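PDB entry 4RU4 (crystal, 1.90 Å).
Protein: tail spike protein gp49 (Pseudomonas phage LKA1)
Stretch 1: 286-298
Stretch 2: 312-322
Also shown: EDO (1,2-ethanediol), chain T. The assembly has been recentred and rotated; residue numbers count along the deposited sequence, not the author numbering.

Stretch 1 (286-298) CKVYARRHAIATG
Stretch 2, residues 312-322: RMRNCTLRNDI

Successive coils of a parallel β-structure are joined by a ladder in register, and this pair from a phage tail spike illustrates the principle. Strand 287-290 and strand 317-320 run parallel, their axes 12° apart and 4.8 Å at closest approach, with Lys287 opposite Thr317, Val288 opposite Leu318 and Tyr289 opposite Arg319 (CA-CA 4.8-5.0 Å). Phi/psi is extended throughout, from -106/122 at Lys287 to -150/151 at Ala290 in the first strand and from -114/126 at Thr317 to -136/148 at Arg319 in the second, with Asn320 more open at -134/-178. Thr317 N donates to Cys286 O (3.1 Å), Val288 N to Thr317 O (2.9 Å), Arg319 N to Val288 O (2.9 Å) and Ala290 N to Arg319 O (3.2 Å). At Arg291 (-53/-48) the chain leaves the strand, yet Asp321 N still reaches Arg291 O (2.9 Å).

The amide of Asn320 (chi1 p) secures the following loop, ND2 donating to Arg292 O at 2.9 Å. On the same face as Val288 (t) and Leu318 (m, t), buried apolar groups pack: Val288 CB lies 3.8 Å from Leu318 CD2, which Ile295 CD1 (m, t) approaches to 3.7 Å. The small Ala294 fits its corner, CB 3.7 Å from Leu318 CB; flexible Met313 (m, m, t) brings CE within 3.6 Å of Ile295 CG2. The other face carries Lys287 (t, t, t, m), Tyr289 (t, 80°) and Arg319 (m, t, t, 89°). There water 1 bridges Val288 O and Arg319 NH1, each at 3.0 Å.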

# COMPACT_ATOMS: atom_id res chain seq x y z
N CYS B 286 6.52 13.54 2.55
CA CYS B 286 6.67 14.79 3.30
C CYS B 286 6.50 14.59 4.80
O CYS B 286 5.68 13.75 5.23
CB CYS B 286 5.63 15.81 2.84
SG CYS B 286 5.89 16.41 1.14
N LYS B 287 7.25 15.37 5.59
CA LYS B 287 7.06 15.43 7.05
C LYS B 287 6.39 16.75 7.35
O LYS B 287 6.89 17.81 6.96
CB LYS B 287 8.41 15.31 7.79
CG LYS B 287 8.30 15.37 9.33
CD LYS B 287 9.60 14.87 10.03
CE LYS B 287 9.53 15.10 11.56
NZ LYS B 287 9.74 16.55 11.87
N VAL B 288 5.21 16.70 7.98
CA VAL B 288 4.39 17.89 8.09
C VAL B 288 3.83 18.06 9.51
O VAL B 288 3.36 17.09 10.15
CB VAL B 288 3.22 17.86 7.06
CG1 VAL B 288 2.47 19.18 7.06
CG2 VAL B 288 3.73 17.51 5.64
N TYR B 289 3.90 19.29 10.01
CA TYR B 289 3.20 19.69 11.24
C TYR B 289 2.37 20.94 10.95
O TYR B 289 2.85 21.84 10.27
CB TYR B 289 4.17 20.04 12.39
CG TYR B 289 3.43 20.66 13.55
CD1 TYR B 289 2.72 19.87 14.46
CD2 TYR B 289 3.34 22.05 13.68
CE1 TYR B 289 2.01 20.44 15.50
CE2 TYR B 289 2.62 22.63 14.70
CZ TYR B 289 1.94 21.82 15.60
OH TYR B 289 1.24 22.43 16.62
N ALA B 290 1.16 21.00 11.49
CA ALA B 290 0.43 22.27 11.57
C ALA B 290 -0.47 22.21 12.79
O ALA B 290 -0.88 21.14 13.19
CB ALA B 290 -0.39 22.53 10.31
N ARG B 291 -0.75 23.36 13.41
CA ARG B 291 -1.57 23.40 14.61
C ARG B 291 -2.88 22.66 14.37
O ARG B 291 -3.24 21.81 15.16
CB ARG B 291 -1.84 24.84 15.08
CG ARG B 291 -2.54 24.89 16.44
CD ARG B 291 -2.90 26.32 16.90
NE ARG B 291 -3.97 26.88 16.06
CZ ARG B 291 -5.28 26.74 16.29
NH1 ARG B 291 -5.73 26.04 17.34
NH2 ARG B 291 -6.14 27.30 15.44
N ARG B 292 -3.57 22.94 13.27
CA ARG B 292 -4.86 22.28 13.03
C ARG B 292 -4.82 21.07 12.07
O ARG B 292 -5.02 19.94 12.50
CB ARG B 292 -5.93 23.29 12.60
CG ARG B 292 -6.39 24.14 13.81
CD ARG B 292 -7.55 25.05 13.48
NE ARG B 292 -8.80 24.31 13.30
CZ ARG B 292 -9.34 24.03 12.11
NH1 ARG B 292 -8.73 24.38 10.95
NH2 ARG B 292 -10.50 23.36 12.09
N HIS B 293 -4.56 21.31 10.79
CA HIS B 293 -4.54 20.23 9.82
C HIS B 293 -3.20 20.19 9.11
O HIS B 293 -2.88 21.11 8.40
CB HIS B 293 -5.60 20.44 8.77
CG HIS B 293 -6.98 20.59 9.32
ND1 HIS B 293 -7.43 19.84 10.40
CD2 HIS B 293 -8.00 21.40 8.96
CE1 HIS B 293 -8.69 20.17 10.65
NE2 HIS B 293 -9.05 21.13 9.81
N ALA B 294 -2.44 19.13 9.31
CA ALA B 294 -1.13 19.03 8.67
C ALA B 294 -1.28 19.09 7.15
O ALA B 294 -0.57 19.82 6.47
CB ALA B 294 -0.41 17.72 9.08
N ILE B 295 -2.17 18.27 6.62
CA ILE B 295 -2.54 18.36 5.22
C ILE B 295 -4.05 18.50 5.19
O ILE B 295 -4.77 17.89 6.01
CB ILE B 295 -2.06 17.13 4.41
CG1 ILE B 295 -0.53 17.02 4.45
CG2 ILE B 295 -2.59 17.18 2.96
CD1 ILE B 295 0.04 15.86 3.57
N ALA B 296 -4.54 19.32 4.26
CA ALA B 296 -5.97 19.55 4.14
C ALA B 296 -6.33 19.68 2.67
O ALA B 296 -5.45 19.86 1.83
CB ALA B 296 -6.37 20.81 4.87
N THR B 297 -7.62 19.58 2.37
CA THR B 297 -8.11 19.96 1.07
C THR B 297 -9.34 20.83 1.29
O THR B 297 -10.00 20.73 2.34
CB THR B 297 -8.47 18.71 0.19
OG1 THR B 297 -9.59 18.01 0.77
CG2 THR B 297 -7.28 17.74 0.10
N GLY B 298 -9.68 21.69 0.33
CA GLY B 298 -10.87 22.50 0.50
C GLY B 298 -10.93 23.43 -0.67
O GLY B 298 -11.03 22.96 -1.80
N ARG B 312 -3.84 12.65 -3.95
CA ARG B 312 -3.38 11.49 -3.21
C ARG B 312 -2.24 11.87 -2.26
O ARG B 312 -1.23 12.39 -2.71
CB ARG B 312 -2.93 10.41 -4.20
CG ARG B 312 -3.95 10.16 -5.30
CD ARG B 312 -5.18 9.42 -4.72
NE ARG B 312 -6.16 9.17 -5.77
CZ ARG B 312 -7.31 8.50 -5.58
NH1 ARG B 312 -7.62 8.03 -4.38
NH2 ARG B 312 -8.13 8.30 -6.60
N MET B 313 -2.41 11.63 -0.96
CA MET B 313 -1.34 11.88 -0.00
C MET B 313 -0.69 10.54 0.33
O MET B 313 -1.36 9.63 0.81
CB MET B 313 -1.90 12.51 1.28
CG MET B 313 -3.01 13.54 1.08
SD MET B 313 -2.60 14.84 -0.11
CE MET B 313 -4.14 15.76 -0.02
N ARG B 314 0.62 10.43 0.11
CA ARG B 314 1.28 9.14 0.23
C ARG B 314 2.59 9.25 0.96
O ARG B 314 3.33 10.22 0.75
CB ARG B 314 1.56 8.57 -1.16
CG ARG B 314 0.28 8.28 -1.96
CD ARG B 314 0.56 7.54 -3.26
NE ARG B 314 -0.68 7.07 -3.86
CZ ARG B 314 -1.12 7.43 -5.06
NH1 ARG B 314 -0.42 8.27 -5.80
NH2 ARG B 314 -2.26 6.93 -5.51
N ASN B 315 2.88 8.27 1.81
CA ASN B 315 4.23 8.13 2.38
C ASN B 315 4.66 9.35 3.23
O ASN B 315 5.84 9.72 3.25
CB ASN B 315 5.27 7.85 1.28
CG ASN B 315 4.83 6.72 0.31
OD1 ASN B 315 4.22 5.75 0.72
ND2 ASN B 315 5.16 6.87 -0.97
N CYS B 316 3.70 9.96 3.93
CA CYS B 316 3.98 11.12 4.80
C CYS B 316 3.84 10.80 6.28
O CYS B 316 3.15 9.85 6.66
CB CYS B 316 3.00 12.26 4.49
SG CYS B 316 3.11 12.94 2.80
N THR B 317 4.50 11.59 7.11
CA THR B 317 4.24 11.60 8.56
C THR B 317 3.64 12.96 8.90
O THR B 317 4.21 14.02 8.54
CB THR B 317 5.53 11.37 9.40
OG1 THR B 317 5.96 10.02 9.23
CG2 THR B 317 5.26 11.58 10.91
N LEU B 318 2.49 12.95 9.55
CA LEU B 318 1.73 14.15 9.83
C LEU B 318 1.51 14.27 11.34
O LEU B 318 1.20 13.26 12.01
CB LEU B 318 0.36 14.12 9.11
CG LEU B 318 0.36 13.72 7.61
CD1 LEU B 318 -1.08 13.82 7.07
CD2 LEU B 318 1.26 14.63 6.83
N ARG B 319 1.65 15.48 11.86
CA ARG B 319 1.37 15.81 13.26
C ARG B 319 0.61 17.12 13.35
O ARG B 319 0.77 18.01 12.50
CB ARG B 319 2.67 15.95 14.07
CG ARG B 319 3.48 14.65 14.20
CD ARG B 319 4.85 14.94 14.91
NE ARG B 319 5.56 13.70 15.26
CZ ARG B 319 6.41 13.06 14.46
NH1 ARG B 319 6.68 13.53 13.23
NH2 ARG B 319 7.00 11.94 14.88
N ASN B 320 -0.25 17.24 14.37
CA ASN B 320 -0.93 18.49 14.65
C ASN B 320 -0.86 18.81 16.14
O ASN B 320 -0.24 18.06 16.91
CB ASN B 320 -2.38 18.53 14.08
CG ASN B 320 -3.41 17.81 14.97
OD1 ASN B 320 -3.05 16.99 15.84
ND2 ASN B 320 -4.69 18.11 14.76
N ASP B 321 -1.47 19.91 16.55
CA ASP B 321 -1.58 20.27 17.95
C ASP B 321 -2.78 19.51 18.50
O ASP B 321 -3.94 19.81 18.17
CB ASP B 321 -1.84 21.78 18.06
CG ASP B 321 -2.00 22.27 19.50
OD1 ASP B 321 -2.08 21.45 20.43
OD2 ASP B 321 -2.06 23.51 19.71
N ILE B 322 -2.53 18.51 19.34
CA ILE B 322 -3.64 17.72 19.86
C ILE B 322 -4.65 18.57 20.64
O ILE B 322 -5.85 18.27 20.66
CB ILE B 322 -3.11 16.54 20.72
CG1 ILE B 322 -4.22 15.50 20.94
CG2 ILE B 322 -2.53 17.06 22.03
CD1 ILE B 322 -3.72 14.13 21.35
C1 EDO T . 8.14 19.13 9.71
O1 EDO T . 9.49 18.72 10.01
C2 EDO T . 7.42 19.44 11.01
O2 EDO T . 7.31 18.28 11.86
O HOH W 1 5.62 15.91 11.78
O HOH W 2 -4.46 24.74 19.58